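Local coordinates for protein D-isomer specific 2-hydroxyacid dehydrogenase NAD-binding (Xanthobacter autotrophicus, PDB 4XA8) that binds NADPH and probably catalyses the nicotinamide-dependent interconversion of D-2-hydroxyacids and 2-oxoacids, at residues 201-206 with 229-234; 115-120 with 255-260; 145-150 with 166-171; 216-221 with 241-246; 194-199 with 222-227. All coordinates share one frame; numbering follows the deposited sequence.

Contact 1 of 5, residues 201-206 with 229-234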
# COMPACT_ATOMS: atom_id res chain seq x y z
N ILE A 201 8.26 -4.16 -12.18
CA ILE A 201 8.52 -3.66 -10.83
C ILE A 201 9.53 -4.60 -10.23
O ILE A 201 9.34 -5.85 -10.29
CB ILE A 201 7.24 -3.64 -9.97
CG1 ILE A 201 6.18 -2.75 -10.62
CG2 ILE A 201 7.50 -3.14 -8.57
CD1 ILE A 201 4.80 -2.91 -10.07
N VAL A 202 10.59 -4.07 -9.62
CA VAL A 202 11.56 -4.98 -9.01
C VAL A 202 11.70 -4.65 -7.52
O VAL A 202 11.67 -3.47 -7.12
CB VAL A 202 12.93 -5.00 -9.76
CG1 VAL A 202 13.61 -3.67 -9.64
CG2 VAL A 202 13.87 -6.07 -9.23
N VAL A 203 11.76 -5.70 -6.67
CA VAL A 203 11.91 -5.52 -5.18
C VAL A 203 13.23 -6.12 -4.75
O VAL A 203 13.45 -7.34 -4.82
CB VAL A 203 10.77 -6.13 -4.35
CG1 VAL A 203 10.86 -5.68 -2.91
CG2 VAL A 203 9.41 -5.77 -4.92
N VAL A 204 14.14 -5.28 -4.29
CA VAL A 204 15.43 -5.78 -3.77
C VAL A 204 15.28 -6.25 -2.31
O VAL A 204 15.00 -5.44 -1.40
CB VAL A 204 16.52 -4.71 -3.78
CG1 VAL A 204 17.86 -5.33 -3.34
CG2 VAL A 204 16.66 -4.10 -5.17
N MET A 205 15.46 -7.54 -2.08
CA MET A 205 15.35 -8.16 -0.77
C MET A 205 16.52 -9.15 -0.52
O MET A 205 16.35 -10.21 0.10
CB MET A 205 14.03 -8.92 -0.60
CG MET A 205 12.84 -8.06 -0.93
SD MET A 205 11.28 -8.89 -0.50
CE MET A 205 11.41 -8.84 1.27
N LEU A 206 17.71 -8.80 -1.02
CA LEU A 206 18.87 -9.70 -0.87
C LEU A 206 19.56 -9.45 0.44
O LEU A 206 19.82 -8.32 0.78
CB LEU A 206 19.87 -9.42 -1.97
CG LEU A 206 19.55 -10.02 -3.31
CD1 LEU A 206 20.35 -9.28 -4.35
CD2 LEU A 206 19.87 -11.51 -3.28
N LYS A 229 10.03 0.19 -12.36
CA LYS A 229 9.80 0.73 -11.01
C LYS A 229 10.61 -0.08 -9.98
O LYS A 229 10.58 -1.30 -9.98
CB LYS A 229 8.32 0.73 -10.73
CG LYS A 229 7.59 1.54 -11.83
CD LYS A 229 6.17 1.18 -12.05
CE LYS A 229 5.44 2.22 -12.93
NZ LYS A 229 4.21 2.70 -12.18
N PHE A 230 11.37 0.62 -9.13
CA PHE A 230 12.42 0.02 -8.30
C PHE A 230 12.13 0.25 -6.80
O PHE A 230 11.92 1.38 -6.37
CB PHE A 230 13.73 0.69 -8.71
CG PHE A 230 14.96 0.07 -8.13
CD1 PHE A 230 15.45 0.52 -6.91
CD2 PHE A 230 15.65 -0.92 -8.80
CE1 PHE A 230 16.59 -0.01 -6.36
CE2 PHE A 230 16.83 -1.45 -8.26
CZ PHE A 230 17.28 -1.00 -7.04
N ILE A 231 12.13 -0.83 -6.02
CA ILE A 231 11.85 -0.80 -4.60
C ILE A 231 13.06 -1.44 -3.88
O ILE A 231 13.44 -2.57 -4.22
CB ILE A 231 10.62 -1.61 -4.26
CG1 ILE A 231 9.40 -0.98 -4.91
CG2 ILE A 231 10.42 -1.74 -2.74
CD1 ILE A 231 8.25 -1.94 -5.01
N ASN A 232 13.65 -0.73 -2.92
CA ASN A 232 14.81 -1.29 -2.13
C ASN A 232 14.49 -1.35 -0.66
O ASN A 232 14.28 -0.29 -0.04
CB ASN A 232 16.06 -0.48 -2.30
CG ASN A 232 17.29 -1.21 -1.78
OD1 ASN A 232 17.22 -2.39 -1.45
ND2 ASN A 232 18.40 -0.50 -1.70
N VAL A 233 14.38 -2.57 -0.12
CA VAL A 233 14.14 -2.78 1.30
C VAL A 233 15.25 -3.66 1.91
O VAL A 233 15.11 -4.11 3.04
CB VAL A 233 12.75 -3.40 1.60
CG1 VAL A 233 11.62 -2.39 1.21
CG2 VAL A 233 12.54 -4.69 0.83
N ALA A 234 16.35 -3.88 1.21
CA ALA A 234 17.40 -4.79 1.72
C ALA A 234 18.40 -3.97 2.51
O ALA A 234 18.29 -3.83 3.70
CB ALA A 234 18.10 -5.50 0.59
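Backbone hydrogen bonds carry the pairing of strands 201-204 and 229-232, which run parallel with 14° between their directions. Val202 N donates to Lys229 O (2.8 Å) and Val204 N to Ile231 O (2.8 Å). In return Val202 O takes Ile231 N, and Val204 O takes Val233 N at 3.2 Å. Apolar contacts occupy both faces. On the Phe230 face, Val202 CG1 sits in the crowded position between N and carbonyl carbon (chi1 66°), 3.5 Å from Phe230 CD2; Val204 CG2 lies 3.7 Å from CZ of Phe230. On the other face Ile231 CD1 meets Ile201 CG2 at 3.8 Å and Val203 CG2 at 4.0 Å, and Ile231 also packs on His118 and Cys114 of helix 103-119. A third kind is the Asx turn: Asn232 OD1 accepts Ala234 N at 3.2 Å, the donor standing 46° above the amide carbonyl plane. The chemistry implies a pair mostly apolar on both faces, with Asn232 and Lys229 (salt-bridged to Asp121) the polar exceptions, in the Rossmann sheet, and a closing turn that probably helps to hold the backbone at Val233 and Ala234, residues that bind NADPH in this protein.

Contact 2 of 5, residues 115-120 with 255-260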
# COMPACT_ATOMS: atom_id res chain seq x y z
N VAL A 115 4.73 -2.32 -3.65
CA VAL A 115 4.38 -2.89 -4.96
C VAL A 115 3.03 -2.33 -5.41
O VAL A 115 2.91 -1.91 -6.58
CB VAL A 115 4.36 -4.40 -4.94
CG1 VAL A 115 3.77 -4.98 -6.23
CG2 VAL A 115 5.77 -4.90 -4.72
N LEU A 116 2.04 -2.27 -4.50
CA LEU A 116 0.69 -1.78 -4.91
C LEU A 116 0.72 -0.27 -5.27
O LEU A 116 0.06 0.19 -6.22
CB LEU A 116 -0.36 -2.03 -3.82
CG LEU A 116 -0.75 -3.48 -3.53
CD1 LEU A 116 -1.56 -3.63 -2.25
CD2 LEU A 116 -1.52 -3.94 -4.73
N ARG A 117 1.53 0.45 -4.53
CA ARG A 117 1.65 1.88 -4.74
C ARG A 117 2.18 2.11 -6.20
O ARG A 117 1.65 2.95 -6.92
CB ARG A 117 2.53 2.48 -3.67
CG ARG A 117 2.99 3.91 -3.82
CD ARG A 117 3.81 4.46 -2.63
NE ARG A 117 4.03 5.87 -2.94
CZ ARG A 117 4.98 6.34 -3.72
NH1 ARG A 117 5.88 5.53 -4.23
NH2 ARG A 117 5.02 7.64 -4.02
N HIS A 118 3.18 1.37 -6.64
CA HIS A 118 3.67 1.48 -8.02
C HIS A 118 2.76 0.88 -9.08
O HIS A 118 2.58 1.47 -10.15
CB HIS A 118 5.09 0.88 -8.13
CG HIS A 118 6.12 1.71 -7.44
ND1 HIS A 118 6.44 2.99 -7.86
CD2 HIS A 118 6.85 1.48 -6.33
CE1 HIS A 118 7.36 3.49 -7.05
NE2 HIS A 118 7.63 2.59 -6.13
N ALA A 119 2.19 -0.28 -8.80
CA ALA A 119 1.33 -0.97 -9.75
C ALA A 119 0.07 -0.14 -10.02
O ALA A 119 -0.42 -0.19 -11.11
CB ALA A 119 0.94 -2.34 -9.21
N ARG A 120 -0.47 0.58 -9.02
CA ARG A 120 -1.65 1.43 -9.27
C ARG A 120 -1.30 2.85 -9.69
O ARG A 120 -2.19 3.66 -9.86
CB ARG A 120 -2.57 1.42 -8.06
CG ARG A 120 -3.04 0.03 -7.62
CD ARG A 120 -3.66 -0.78 -8.74
NE ARG A 120 -4.65 -0.00 -9.45
CZ ARG A 120 -5.95 0.09 -9.13
NH1 ARG A 120 -6.49 -0.58 -8.10
NH2 ARG A 120 -6.73 0.86 -9.90
N GLU A 255 10.38 5.35 -11.52
CA GLU A 255 10.06 5.71 -10.14
C GLU A 255 10.61 4.69 -9.17
O GLU A 255 10.91 3.57 -9.55
CB GLU A 255 8.52 5.93 -9.95
CG GLU A 255 7.64 4.94 -10.63
CD GLU A 255 6.12 5.24 -10.54
OE1 GLU A 255 5.42 4.43 -9.90
OE2 GLU A 255 5.63 6.25 -11.11
N ALA A 256 10.76 5.10 -7.91
CA ALA A 256 11.33 4.26 -6.92
C ALA A 256 10.78 4.56 -5.54
O ALA A 256 10.26 5.67 -5.25
CB ALA A 256 12.86 4.44 -6.91
N THR A 257 10.91 3.52 -4.70
CA THR A 257 10.59 3.56 -3.30
C THR A 257 11.82 2.93 -2.59
O THR A 257 12.18 1.76 -2.81
CB THR A 257 9.26 2.87 -2.90
OG1 THR A 257 8.14 3.45 -3.62
CG2 THR A 257 9.03 2.95 -1.42
N LEU A 258 12.48 3.74 -1.75
CA LEU A 258 13.79 3.40 -1.18
C LEU A 258 13.69 3.55 0.33
O LEU A 258 13.37 4.64 0.82
CB LEU A 258 14.88 4.31 -1.75
CG LEU A 258 15.01 4.34 -3.27
CD1 LEU A 258 16.00 5.43 -3.62
CD2 LEU A 258 15.41 2.98 -3.84
N ASP A 259 13.88 2.44 1.04
CA ASP A 259 13.79 2.38 2.51
C ASP A 259 15.15 2.30 3.23
O ASP A 259 15.20 2.33 4.46
CB ASP A 259 12.97 1.14 2.94
CG ASP A 259 12.55 1.18 4.38
OD1 ASP A 259 12.01 2.20 4.83
OD2 ASP A 259 12.71 0.15 5.09
N VAL A 260 16.22 2.16 2.46
CA VAL A 260 17.55 1.91 2.95
C VAL A 260 18.57 2.60 2.00
O VAL A 260 18.28 2.79 0.80
CB VAL A 260 17.88 0.41 2.97
CG1 VAL A 260 16.96 -0.38 3.90
CG2 VAL A 260 17.78 -0.17 1.54
O HOH W 1 7.74 6.69 -5.81
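The imidazole of His118 is held at its edge. Glu255 OE1 lies only 2° out of the ring plane beside ND1, Ala256 C is also near that plane, and Thr257 OG1 approaches NE2 obliquely. The neighbouring guanidinium of Arg117 has a water in its plane at NH1 (2.7 Å from Arg117 NH1 to the water), while Thr257 OG1 comes to it at a slant.

His118 and Glu255 reach tip to tip. ND1 of His118 donates to OE1 of Glu255 at 2.7 Å and 173°, using the anti lone pair of OE1, with ring and carboxylate planes 55° apart. At the other nitrogen, His118 NE2 and Thr257 OG1 share a hydrogen bond of 2.7 Å in which either may be the donor. The ring is therefore pinned at both nitrogens, and its rotation is fixed. A phenylalanine in place of His118 would lose both bonds and would probably leave Thr257 OG1 and the Glu255 carboxylate each short of a partner, although Glu255 would keep Lys229. That salt bridge of OE1 to Lys229 would probably temper its pull on the imidazole proton. The water passes its other bond to Ala256 O (2.8 Å from the water), so Arg117 reaches the strand backbone indirectly; NH2 of Arg117 pairs with Glu126.

The axes of helix 115-119 and strand 255-258 approach to 9.6 Å and run nearly antiparallel. Phe113 of the second subunit packs on Leu116 and Arg117. This is a helix laid over one face of a Rossmann sheet, here joined by the histidine-carboxylate and histidine-threonine hydrogen bonds to the strand that leads into the NADPH-binding Asp259.

Contact 3 of 5, residues 145-150 with 166-171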
# COMPACT_ATOMS: atom_id res chain seq x y z
N ILE A 145 0.87 -7.30 -14.82
CA ILE A 145 2.00 -6.62 -14.18
C ILE A 145 3.03 -7.59 -13.61
O ILE A 145 2.77 -8.37 -12.67
CB ILE A 145 1.51 -5.64 -13.10
CG1 ILE A 145 0.51 -4.65 -13.73
CG2 ILE A 145 2.70 -4.87 -12.49
CD1 ILE A 145 -0.09 -3.68 -12.72
N ARG A 146 4.21 -7.54 -14.17
CA ARG A 146 5.28 -8.45 -13.80
C ARG A 146 6.09 -7.86 -12.67
O ARG A 146 6.67 -6.78 -12.82
CB ARG A 146 6.18 -8.71 -15.00
CG ARG A 146 5.43 -9.33 -16.16
CD ARG A 146 6.28 -9.30 -17.41
NE ARG A 146 6.77 -10.64 -17.76
CZ ARG A 146 7.64 -10.91 -18.73
NH1 ARG A 146 8.16 -9.93 -19.48
NH2 ARG A 146 7.99 -12.16 -18.97
N VAL A 147 6.16 -8.56 -11.55
CA VAL A 147 6.82 -8.05 -10.31
C VAL A 147 7.90 -9.11 -9.98
O VAL A 147 7.59 -10.32 -9.88
CB VAL A 147 5.84 -7.96 -9.11
CG1 VAL A 147 6.49 -7.39 -7.86
CG2 VAL A 147 4.58 -7.15 -9.46
N GLY A 148 9.13 -8.66 -9.86
CA GLY A 148 10.28 -9.49 -9.61
C GLY A 148 10.77 -9.24 -8.19
O GLY A 148 11.11 -8.09 -7.84
N VAL A 149 10.90 -10.30 -7.40
CA VAL A 149 11.53 -10.19 -6.06
C VAL A 149 12.98 -10.75 -6.14
O VAL A 149 13.17 -11.94 -6.44
CB VAL A 149 10.70 -11.00 -5.04
CG1 VAL A 149 11.29 -10.92 -3.63
CG2 VAL A 149 9.29 -10.50 -4.99
N LEU A 150 13.98 -9.88 -5.95
CA LEU A 150 15.38 -10.22 -5.99
C LEU A 150 15.81 -10.63 -4.58
O LEU A 150 15.97 -9.80 -3.71
CB LEU A 150 16.17 -9.02 -6.55
CG LEU A 150 17.65 -9.18 -6.78
CD1 LEU A 150 17.92 -10.03 -8.01
CD2 LEU A 150 18.26 -7.80 -6.95
N HIS A 166 -2.18 -11.58 -4.62
CA HIS A 166 -2.81 -10.44 -5.24
C HIS A 166 -2.93 -10.47 -6.79
O HIS A 166 -3.42 -9.50 -7.40
CB HIS A 166 -2.12 -9.18 -4.70
CG HIS A 166 -2.46 -8.95 -3.28
ND1 HIS A 166 -1.88 -9.66 -2.24
CD2 HIS A 166 -3.41 -8.18 -2.71
CE1 HIS A 166 -2.44 -9.30 -1.10
NE2 HIS A 166 -3.37 -8.40 -1.37
N GLY A 167 -2.59 -11.61 -7.40
CA GLY A 167 -2.83 -11.83 -8.81
C GLY A 167 -1.71 -11.36 -9.76
O GLY A 167 -1.82 -11.51 -10.96
N PHE A 168 -0.66 -10.74 -9.22
CA PHE A 168 0.45 -10.28 -10.07
C PHE A 168 1.18 -11.44 -10.74
O PHE A 168 1.12 -12.58 -10.26
CB PHE A 168 1.45 -9.47 -9.23
CG PHE A 168 0.88 -8.18 -8.69
CD1 PHE A 168 0.52 -7.19 -9.55
CD2 PHE A 168 0.66 -8.01 -7.32
CE1 PHE A 168 -0.03 -5.99 -9.09
CE2 PHE A 168 0.10 -6.82 -6.83
CZ PHE A 168 -0.24 -5.80 -7.72
N ASP A 169 1.84 -11.16 -11.86
CA ASP A 169 2.75 -12.14 -12.47
C ASP A 169 4.10 -12.07 -11.70
O ASP A 169 4.98 -11.26 -12.03
CB ASP A 169 2.90 -11.81 -13.96
CG ASP A 169 3.76 -12.82 -14.71
OD1 ASP A 169 4.39 -13.71 -14.10
OD2 ASP A 169 3.85 -12.64 -15.94
N VAL A 170 4.20 -12.85 -10.61
CA VAL A 170 5.30 -12.71 -9.65
C VAL A 170 6.46 -13.64 -10.04
O VAL A 170 6.26 -14.83 -10.33
CB VAL A 170 4.85 -12.96 -8.20
CG1 VAL A 170 5.99 -12.77 -7.19
CG2 VAL A 170 3.69 -12.06 -7.84
N ARG A 171 7.65 -13.06 -10.13
CA ARG A 171 8.87 -13.82 -10.37
C ARG A 171 9.79 -13.62 -9.20
O ARG A 171 9.69 -12.63 -8.52
CB ARG A 171 9.51 -13.46 -11.74
CG ARG A 171 9.53 -11.97 -12.07
CD ARG A 171 10.32 -11.58 -13.33
NE ARG A 171 9.73 -12.23 -14.46
CZ ARG A 171 10.29 -12.50 -15.62
NH1 ARG A 171 11.52 -12.12 -15.99
NH2 ARG A 171 9.53 -13.16 -16.46
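Val147 O is the best-held polar atom, gripped by one strong hydrogen bond and one weaker CA-H...O contact: Arg171 N donates to it at 2.8 Å and 172°, and Val170 CA stands 3.3 Å from Val147 O. On its flanks Val147 N gives to Asp169 O and Val149 N to Arg171 O (2.9 Å), so strands 146-150 and 169-171 pair in parallel, in the beta-alpha-beta crossover from strand 146-150 through helix 154-165 to strand 169-174. On the face opposite the two arginines, Val147 CG2 packs on Phe168 CB at 3.9 Å, and Ile145 CB meets that ring at its edge.

On the charged face Arg171, with CG in the crowded position (chi1 43°), lays CG 3.6 Å from Gly148 CA and bends back to bring NH2 3.1 Å from Arg146 NH2; its NH1 bonds to Phe195 O. An alanine in place of Arg171 would lose the Phe195 bond and would probably loosen the packing beside Gly148. Arg171 CZ stands over one face of the Arg146 guanidinium, the planes 64° apart. Two like charges so close probably repel, a cost likely eased by Phe195 O, by solvent at exposed Arg146 and weakly by Asp169, whose salt bridge is long.

Contact 4 of 5, residues 216-221 with 241-246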
# COMPACT_ATOMS: atom_id res chain seq x y z
N MET A 216 23.47 -4.92 -7.65
CA MET A 216 22.64 -4.05 -8.48
C MET A 216 23.48 -2.81 -8.82
O MET A 216 23.27 -1.73 -8.28
CB MET A 216 21.31 -3.72 -7.81
CG MET A 216 20.32 -4.90 -7.74
SD MET A 216 20.05 -5.77 -9.33
CE MET A 216 19.27 -4.38 -10.14
N ASN A 217 24.44 -3.02 -9.72
CA ASN A 217 25.33 -1.99 -10.27
C ASN A 217 24.77 -1.42 -11.58
O ASN A 217 23.67 -1.79 -12.01
CB ASN A 217 26.74 -2.58 -10.50
CG ASN A 217 26.74 -3.76 -11.49
OD1 ASN A 217 25.79 -4.00 -12.25
ND2 ASN A 217 27.83 -4.48 -11.50
N ALA A 218 25.51 -0.53 -12.25
CA ALA A 218 25.03 0.02 -13.52
C ALA A 218 24.68 -1.06 -14.55
O ALA A 218 23.67 -0.98 -15.22
CB ALA A 218 26.07 0.97 -14.10
N GLU A 219 25.53 -2.07 -14.71
CA GLU A 219 25.27 -3.12 -15.69
C GLU A 219 23.93 -3.86 -15.44
O GLU A 219 23.16 -4.11 -16.39
CB GLU A 219 26.43 -4.10 -15.68
CG GLU A 219 26.34 -5.20 -16.73
CD GLU A 219 27.47 -6.19 -16.57
OE1 GLU A 219 28.62 -5.73 -16.57
OE2 GLU A 219 27.21 -7.40 -16.41
N ARG A 220 23.65 -4.20 -14.19
CA ARG A 220 22.41 -4.91 -13.82
C ARG A 220 21.17 -4.03 -13.91
O ARG A 220 20.10 -4.50 -14.33
CB ARG A 220 22.49 -5.49 -12.41
CG ARG A 220 23.04 -6.92 -12.39
CD ARG A 220 24.48 -6.95 -12.72
NE ARG A 220 25.09 -8.27 -12.63
CZ ARG A 220 25.91 -8.68 -11.65
NH1 ARG A 220 26.20 -7.90 -10.61
NH2 ARG A 220 26.48 -9.88 -11.72
N LEU A 221 21.29 -2.80 -13.44
CA LEU A 221 20.21 -1.85 -13.61
C LEU A 221 19.80 -1.65 -15.10
O LEU A 221 18.61 -1.45 -15.41
CB LEU A 221 20.58 -0.50 -12.99
CG LEU A 221 20.69 -0.40 -11.46
CD1 LEU A 221 21.25 0.98 -11.09
CD2 LEU A 221 19.34 -0.62 -10.79
N GLU A 241 24.39 3.13 -5.27
CA GLU A 241 23.50 4.28 -5.16
C GLU A 241 23.76 5.28 -6.29
O GLU A 241 22.82 5.83 -6.85
CB GLU A 241 23.65 4.95 -3.79
CG GLU A 241 22.56 5.97 -3.43
CD GLU A 241 22.38 6.17 -1.92
OE1 GLU A 241 22.66 7.28 -1.40
OE2 GLU A 241 21.92 5.21 -1.25
N ALA A 242 25.03 5.47 -6.65
CA ALA A 242 25.40 6.38 -7.71
C ALA A 242 24.72 5.94 -9.00
O ALA A 242 24.09 6.74 -9.70
CB ALA A 242 26.91 6.44 -7.88
N ALA A 243 24.80 4.65 -9.30
CA ALA A 243 24.21 4.12 -10.54
C ALA A 243 22.68 4.23 -10.54
O ALA A 243 22.07 4.48 -11.57
CB ALA A 243 24.64 2.67 -10.76
N LEU A 244 22.07 3.99 -9.39
CA LEU A 244 20.63 4.17 -9.22
C LEU A 244 20.19 5.61 -9.52
O LEU A 244 19.24 5.86 -10.26
CB LEU A 244 20.19 3.74 -7.80
CG LEU A 244 18.69 3.95 -7.49
CD1 LEU A 244 17.80 3.11 -8.37
CD2 LEU A 244 18.37 3.66 -6.02
N ILE A 245 20.88 6.58 -8.96
CA ILE A 245 20.55 7.96 -9.22
C ILE A 245 20.67 8.28 -10.68
O ILE A 245 19.82 8.97 -11.23
CB ILE A 245 21.41 8.91 -8.36
CG1 ILE A 245 20.92 8.83 -6.91
CG2 ILE A 245 21.33 10.35 -8.86
CD1 ILE A 245 21.98 9.24 -5.91
N ALA A 246 21.71 7.74 -11.33
CA ALA A 246 21.92 7.95 -12.75
C ALA A 246 20.77 7.38 -13.58
O ALA A 246 20.23 8.06 -14.47
CB ALA A 246 23.26 7.38 -13.20
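The tight part of this contact centres on one methyl. Ala243 CB, directed at the other helix, stands 3.6 Å from Ala218 N and 4.0 Å from Ala218 CB, and the two residues have the closest backbones of the pair, with CA of Ala218 and CA of Ala243 5.1 Å apart. Leu221 closes the methyl in from one turn further along: its CD1 is 3.8 Å from Ala243 CB and reaches on to the backbone, 3.6 Å from Leu244 N. CG of Leu221 is anti to the carbonyl carbon (chi1 -69°) and the chain continues extended, which carries CD1 alongside the peptide joining Ala243 and Leu244. The small side chains of Ala218 and Ala243 are consistent with so near an approach.

Helices 218-223 and 241-250 lie on the same face of the Rossmann sheet, and both leucines continue inward: Leu221 and Leu244 each touch Phe230 of strand 228-232 and Ile253 of strand 253-258. The first of these helices starts with an N-cap. Asn217 OD1 accepts Arg220 N at 2.9 Å and 163°, nearly along its C=O axis, so the first turn is fixed right beside the methyl contact. At the facing helix the backbone N of Ala243 is bonded to Asp240 OD1.

Outward the contact loosens quickly. Ala218 marks the border: its N and CB meet Ala243, while the residue is otherwise exposed. Beyond it Ala246, although its CB is directed at the partner segment, keeps that CB 7.0 Å from the nearest atom of 216-221, Leu221 CD1.

Contact 5 of 5, residues 194-199 with 222-227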
# COMPACT_ATOMS: atom_id res chain seq x y z
N GLY A 194 17.95 -12.08 -17.66
CA GLY A 194 16.60 -12.39 -18.14
C GLY A 194 15.55 -12.14 -17.05
O GLY A 194 14.45 -11.67 -17.34
N PHE A 195 15.89 -12.42 -15.79
CA PHE A 195 14.98 -12.15 -14.64
C PHE A 195 14.66 -10.65 -14.57
O PHE A 195 13.48 -10.27 -14.47
CB PHE A 195 15.57 -12.61 -13.30
CG PHE A 195 14.89 -12.01 -12.07
CD1 PHE A 195 13.71 -12.54 -11.60
CD2 PHE A 195 15.45 -10.92 -11.38
CE1 PHE A 195 13.06 -11.99 -10.49
CE2 PHE A 195 14.81 -10.38 -10.25
CZ PHE A 195 13.61 -10.93 -9.82
N LEU A 196 15.71 -9.82 -14.63
CA LEU A 196 15.52 -8.36 -14.58
C LEU A 196 14.79 -7.82 -15.83
O LEU A 196 13.94 -6.93 -15.71
CB LEU A 196 16.87 -7.66 -14.46
CG LEU A 196 17.57 -7.90 -13.11
CD1 LEU A 196 19.03 -7.44 -13.16
CD2 LEU A 196 16.83 -7.25 -11.97
N ALA A 197 15.17 -8.30 -17.03
CA ALA A 197 14.57 -7.78 -18.26
C ALA A 197 13.06 -7.95 -18.31
O ALA A 197 12.37 -7.18 -18.99
CB ALA A 197 15.21 -8.42 -19.48
N GLY A 198 12.53 -8.97 -17.63
CA GLY A 198 11.04 -9.16 -17.64
C GLY A 198 10.32 -8.63 -16.40
O GLY A 198 9.13 -8.89 -16.21
N SER A 199 11.03 -7.93 -15.52
CA SER A 199 10.43 -7.36 -14.29
C SER A 199 10.07 -5.87 -14.51
O SER A 199 10.96 -5.01 -14.54
CB SER A 199 11.39 -7.46 -13.12
OG SER A 199 11.67 -8.81 -12.78
N ALA A 222 20.79 -1.64 -16.00
CA ALA A 222 20.53 -1.49 -17.40
C ALA A 222 19.75 -2.69 -18.01
O ALA A 222 19.12 -2.53 -19.04
CB ALA A 222 21.82 -1.25 -18.15
N HIS A 223 19.75 -3.84 -17.34
CA HIS A 223 18.97 -5.00 -17.81
C HIS A 223 17.48 -4.87 -17.57
O HIS A 223 16.69 -5.53 -18.23
CB HIS A 223 19.41 -6.26 -17.09
CG HIS A 223 20.78 -6.72 -17.44
ND1 HIS A 223 21.23 -6.77 -18.74
CD2 HIS A 223 21.78 -7.20 -16.67
CE1 HIS A 223 22.46 -7.24 -18.75
NE2 HIS A 223 22.81 -7.51 -17.51
N LEU A 224 17.11 -4.07 -16.59
CA LEU A 224 15.71 -3.73 -16.38
C LEU A 224 15.14 -3.07 -17.61
O LEU A 224 15.85 -2.36 -18.29
CB LEU A 224 15.59 -2.79 -15.19
CG LEU A 224 15.90 -3.37 -13.81
CD1 LEU A 224 16.04 -2.23 -12.81
CD2 LEU A 224 14.79 -4.36 -13.42
N PRO A 225 13.84 -3.26 -17.89
CA PRO A 225 13.20 -2.53 -18.98
C PRO A 225 13.13 -1.04 -18.71
O PRO A 225 12.93 -0.63 -17.57
CB PRO A 225 11.77 -3.09 -18.99
CG PRO A 225 11.54 -3.59 -17.61
CD PRO A 225 12.88 -4.01 -17.06
N ARG A 226 13.22 -0.22 -19.75
CA ARG A 226 13.06 1.21 -19.59
C ARG A 226 11.67 1.51 -19.04
O ARG A 226 10.65 0.93 -19.45
CB ARG A 226 13.32 1.94 -20.92
CG ARG A 226 13.03 3.42 -20.82
CD ARG A 226 13.61 4.26 -21.94
NE ARG A 226 13.38 5.67 -21.63
CZ ARG A 226 14.25 6.51 -21.05
NH1 ARG A 226 15.47 6.14 -20.67
NH2 ARG A 226 13.86 7.75 -20.82
N GLY A 227 11.64 2.33 -18.01
CA GLY A 227 10.39 2.61 -17.32
C GLY A 227 10.10 1.74 -16.11
O GLY A 227 9.03 1.85 -15.53
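Leu196 leads into the contact from its CB, which lies 3.9 Å from His223 CB and 4.0 Å from Leu224 CD2. Its CG is anti to the carbonyl carbon (chi1 -68°), and the two methyls beyond it go to His223 and Leu224 respectively. CD1 comes 4.1 Å from His223 CB and sits at the edge of the histidine ring, near its plane; CD2 meets Leu224 CD2 at 3.8 Å, the two leucines crossing obliquely. Leu224 starts off pointing away, but its CD2 branch returns toward Leu196 while CD1 continues the extended chain.

The backbones also meet. Ala197 CA makes a CA-H...O contact of 3.1 Å with His223 O, and Pro225 CD lies 3.4 Å from Leu196 O and 3.3 Å from Ser199 O. The serine OG turns back to donate to Phe195 O at 2.9 Å, standing over the centre of one face of the Phe195 ring. The end of helix 192-197 thus joins the segment that follows from helix 218-223, on the flank of the Rossmann domain. Proline has no N-H to offer, and the buried Ser199 O has no hydrogen-bond partner in the model, so hydrocarbon packing rather than polar pairing appears to hold these segments together, at some cost in lost carbonyl bonding.

From the N terminus, contact 2 opens first, at 115-120, and closes last, at 255-260, so its loop encloses the other four. Contact 3 opens and closes early (145-150 to 166-171), tying the first two strands of the Rossmann sheet before the rest begin. Then 194-199, 201-206 and 216-221 open contacts 5, 1 and 4, which close in that order at 222-227, 229-234 and 241-246; each crosses the other two. Contact 1 joins the central strands, contacts 4 and 5 link the helices on one face, and contact 2 fastens helix 103-119 to the other. Strands 146-150 and 201-204 are neighbours joining contacts 3 and 1, and Leu116 and Ala119 of contact 2 pack on Phe168 of contact 3.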